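Local coordinates for peptide amidase (Stenotrophomonas maltophilia, PDB 1M22), which probably hydrolyses amide bonds, as a peptide amidase of the amidase signature family that uses a serine nucleophile, at residues I190-A195 with P416-A421. Numbering follows the deposited sequence.
Sequences IVCPAA and PTTGVA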
ATOM      1  N   ILE A 190       0.929   1.017  -3.644  1.00  5.35           N
ATOM      2  CA  ILE A 190      -0.046   0.308  -2.823  1.00  5.01           C
ATOM      3  C   ILE A 190      -1.104  -0.292  -3.745  1.00  5.36           C
ATOM      4  O   ILE A 190      -1.306  -1.504  -3.760  1.00  6.74           O
ATOM      5  CB  ILE A 190      -0.766   1.217  -1.793  1.00  5.00           C
ATOM      6  CG1 ILE A 190       0.159   1.497  -0.605  1.00  6.39           C
ATOM      7  CG2 ILE A 190      -2.056   0.539  -1.300  1.00  7.02           C
ATOM      8  CD1 ILE A 190      -0.395   2.506   0.378  1.00  6.99           C
ATOM      9  N   VAL A 191      -1.750   0.545  -4.550  1.00  5.68           N
ATOM     10  CA  VAL A 191      -2.822   0.043  -5.400  1.00  6.53           C
ATOM     11  C   VAL A 191      -2.422  -0.932  -6.495  1.00  6.22           C
ATOM     12  O   VAL A 191      -3.183  -1.845  -6.806  1.00  6.30           O
ATOM     13  CB  VAL A 191      -3.660   1.205  -6.012  1.00  6.46           C
ATOM     14  CG1 VAL A 191      -4.317   2.000  -4.894  1.00  8.24           C
ATOM     15  CG2 VAL A 191      -2.788   2.108  -6.872  1.00  9.19           C
ATOM     16  N   CYS A 192      -1.234  -0.769  -7.067  1.00  6.28           N
ATOM     17  CA  CYS A 192      -0.822  -1.685  -8.124  1.00  8.70           C
ATOM     18  C   CYS A 192      -0.568  -3.095  -7.590  1.00  6.14           C
ATOM     19  O   CYS A 192      -1.141  -4.060  -8.098  1.00  6.57           O
ATOM     20  CB  CYS A 192       0.417  -1.159  -8.847  1.00  8.10           C
ATOM     21  SG  CYS A 192       0.511  -1.717 -10.557  1.00 22.03           S
ATOM     22  N   PRO A 193       0.295  -3.241  -6.567  1.00  5.54           N
ATOM     23  CA  PRO A 193       0.498  -4.613  -6.086  1.00  6.01           C
ATOM     24  C   PRO A 193      -0.767  -5.188  -5.452  1.00  6.27           C
ATOM     25  O   PRO A 193      -0.984  -6.395  -5.470  1.00  6.12           O
ATOM     26  CB  PRO A 193       1.673  -4.484  -5.112  1.00  6.63           C
ATOM     27  CG  PRO A 193       1.638  -3.041  -4.684  1.00  6.60           C
ATOM     28  CD  PRO A 193       1.254  -2.311  -5.946  1.00  6.37           C
ATOM     29  N   ALA A 194      -1.618  -4.333  -4.894  1.00  5.26           N
ATOM     30  CA  ALA A 194      -2.851  -4.844  -4.315  1.00  5.51           C
ATOM     31  C   ALA A 194      -3.697  -5.468  -5.432  1.00  6.03           C
ATOM     32  O   ALA A 194      -4.175  -6.598  -5.305  1.00  5.56           O
ATOM     33  CB  ALA A 194      -3.618  -3.723  -3.620  1.00  5.49           C
ATOM     34  N   ALA A 195      -3.868  -4.747  -6.536  1.00  5.00           N
ATOM     35  CA  ALA A 195      -4.661  -5.259  -7.650  1.00  6.03           C
ATOM     36  C   ALA A 195      -4.037  -6.511  -8.266  1.00  5.93           C
ATOM     37  O   ALA A 195      -4.736  -7.485  -8.560  1.00  6.26           O
ATOM     38  CB  ALA A 195      -4.819  -4.178  -8.719  1.00  6.39           C
ATOM     39  N   PRO A 416      -9.940   0.351 -14.500  1.00  7.58           N
ATOM     40  CA  PRO A 416      -9.235  -0.867 -14.094  1.00  7.57           C
ATOM     41  C   PRO A 416      -7.957  -0.304 -13.466  1.00  6.98           C
ATOM     42  O   PRO A 416      -7.434   0.706 -13.939  1.00  8.20           O
ATOM     43  CB  PRO A 416      -8.942  -1.561 -15.422  1.00  7.98           C
ATOM     44  CG  PRO A 416     -10.038  -1.073 -16.323  1.00 10.89           C
ATOM     45  CD  PRO A 416     -10.150   0.387 -15.956  1.00  9.08           C
ATOM     46  N   THR A 417      -7.455  -0.930 -12.409  1.00  6.91           N
ATOM     47  CA  THR A 417      -6.252  -0.428 -11.756  1.00  5.57           C
ATOM     48  C   THR A 417      -5.009  -0.546 -12.633  1.00  6.58           C
ATOM     49  O   THR A 417      -4.238   0.406 -12.778  1.00  8.58           O
ATOM     50  CB  THR A 417      -6.019  -1.170 -10.432  1.00  7.06           C
ATOM     51  OG1 THR A 417      -7.207  -1.075  -9.637  1.00  7.58           O
ATOM     52  CG2 THR A 417      -4.846  -0.564  -9.666  1.00  7.41           C
ATOM     53  N   THR A 418      -4.826  -1.721 -13.221  1.00  6.99           N
ATOM     54  CA  THR A 418      -3.679  -1.985 -14.076  1.00  8.48           C
ATOM     55  C   THR A 418      -3.955  -3.284 -14.830  1.00  8.36           C
ATOM     56  O   THR A 418      -5.083  -3.774 -14.827  1.00  7.90           O
ATOM     57  CB  THR A 418      -2.385  -2.111 -13.224  1.00  9.75           C
ATOM     58  OG1 THR A 418      -1.252  -2.278 -14.084  1.00 11.21           O
ATOM     59  CG2 THR A 418      -2.475  -3.298 -12.263  1.00  9.70           C
ATOM     60  N   GLY A 419      -2.937  -3.825 -15.494  1.00  8.92           N
ATOM     61  CA  GLY A 419      -3.108  -5.076 -16.215  1.00  9.42           C
ATOM     62  C   GLY A 419      -2.830  -6.230 -15.271  1.00  9.80           C
ATOM     63  O   GLY A 419      -2.921  -6.070 -14.053  1.00 11.14           O
ATOM     64  N   VAL A 420      -2.491  -7.396 -15.814  1.00  9.74           N
ATOM     65  CA  VAL A 420      -2.206  -8.551 -14.968  1.00  9.05           C
ATOM     66  C   VAL A 420      -0.713  -8.769 -14.778  1.00  8.25           C
ATOM     67  O   VAL A 420       0.112  -8.182 -15.477  1.00  9.94           O
ATOM     68  CB  VAL A 420      -2.818  -9.843 -15.544  1.00 10.74           C
ATOM     69  CG1 VAL A 420      -4.329  -9.711 -15.611  1.00 12.85           C
ATOM     70  CG2 VAL A 420      -2.237 -10.132 -16.920  1.00 14.01           C
ATOM     71  N   ALA A 421      -0.376  -9.616 -13.812  1.00  8.87           N
ATOM     72  CA  ALA A 421       1.013  -9.927 -13.511  1.00  8.73           C
ATOM     73  C   ALA A 421       1.739 -10.463 -14.741  1.00  9.42           C
ATOM     74  O   ALA A 421       1.158 -11.168 -15.568  1.00  9.64           O
ATOM     75  CB  ALA A 421       1.080 -10.943 -12.380  1.00  9.69           C
TER
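Thr417 sets its methyl over one side of the short helix 191-196, where Val191 and Ala195 form the surface it meets. CG2 stands anti to the threonine's own backbone N, and from there it lies 3.5 Å from Val191 O. That oxygen already accepts the helical bond from Ala195 N; its hydrogen-bonding need is thus at least partly met next to the methyl. Thr417 CG2 is also 3.7 Å from Ala195 CB, and Thr417 CB comes equally near. Alanine suits this site, because a single methyl pointing at the loop lets the two backbones approach, with 6.5 Å between the CA atoms of Ala195 and Thr417. A beta-branched threonine suits the other side: CG2 serves the apolar contact while OG1, its chi1 near -54°, hydrogen-bonds to Thr448 OG1. Thr418 divides its roles in the same way but is turned differently. Its OG1 lies anti to the backbone N (chi1 -176°) and hydrogen-bonds to Glu434, whereas CG2 sits between N and the carbonyl carbon and touches Cys192 SG at 3.8 Å. Cysteine fits here as a slim, polarisable group; its side chain also packs on Cys163, without a disulfide in this structure, and lies about 7 Å from that of the nucleophile Ser189. No hydrogen bond joins the two segments, so van der Waals packing alone links them. Beyond Thr418 the loop draws away from the helix, and the side chain of Val420, which points away from it, packs on strands 446-454 and 457-464. The loop follows strand 412-416 of the mixed central sheet. Val191 and Ala195 also pack on strand 446-454, at Ser446 and Thr448, while Thr417 pairs through its backbone with Gly460 of strand 457-464.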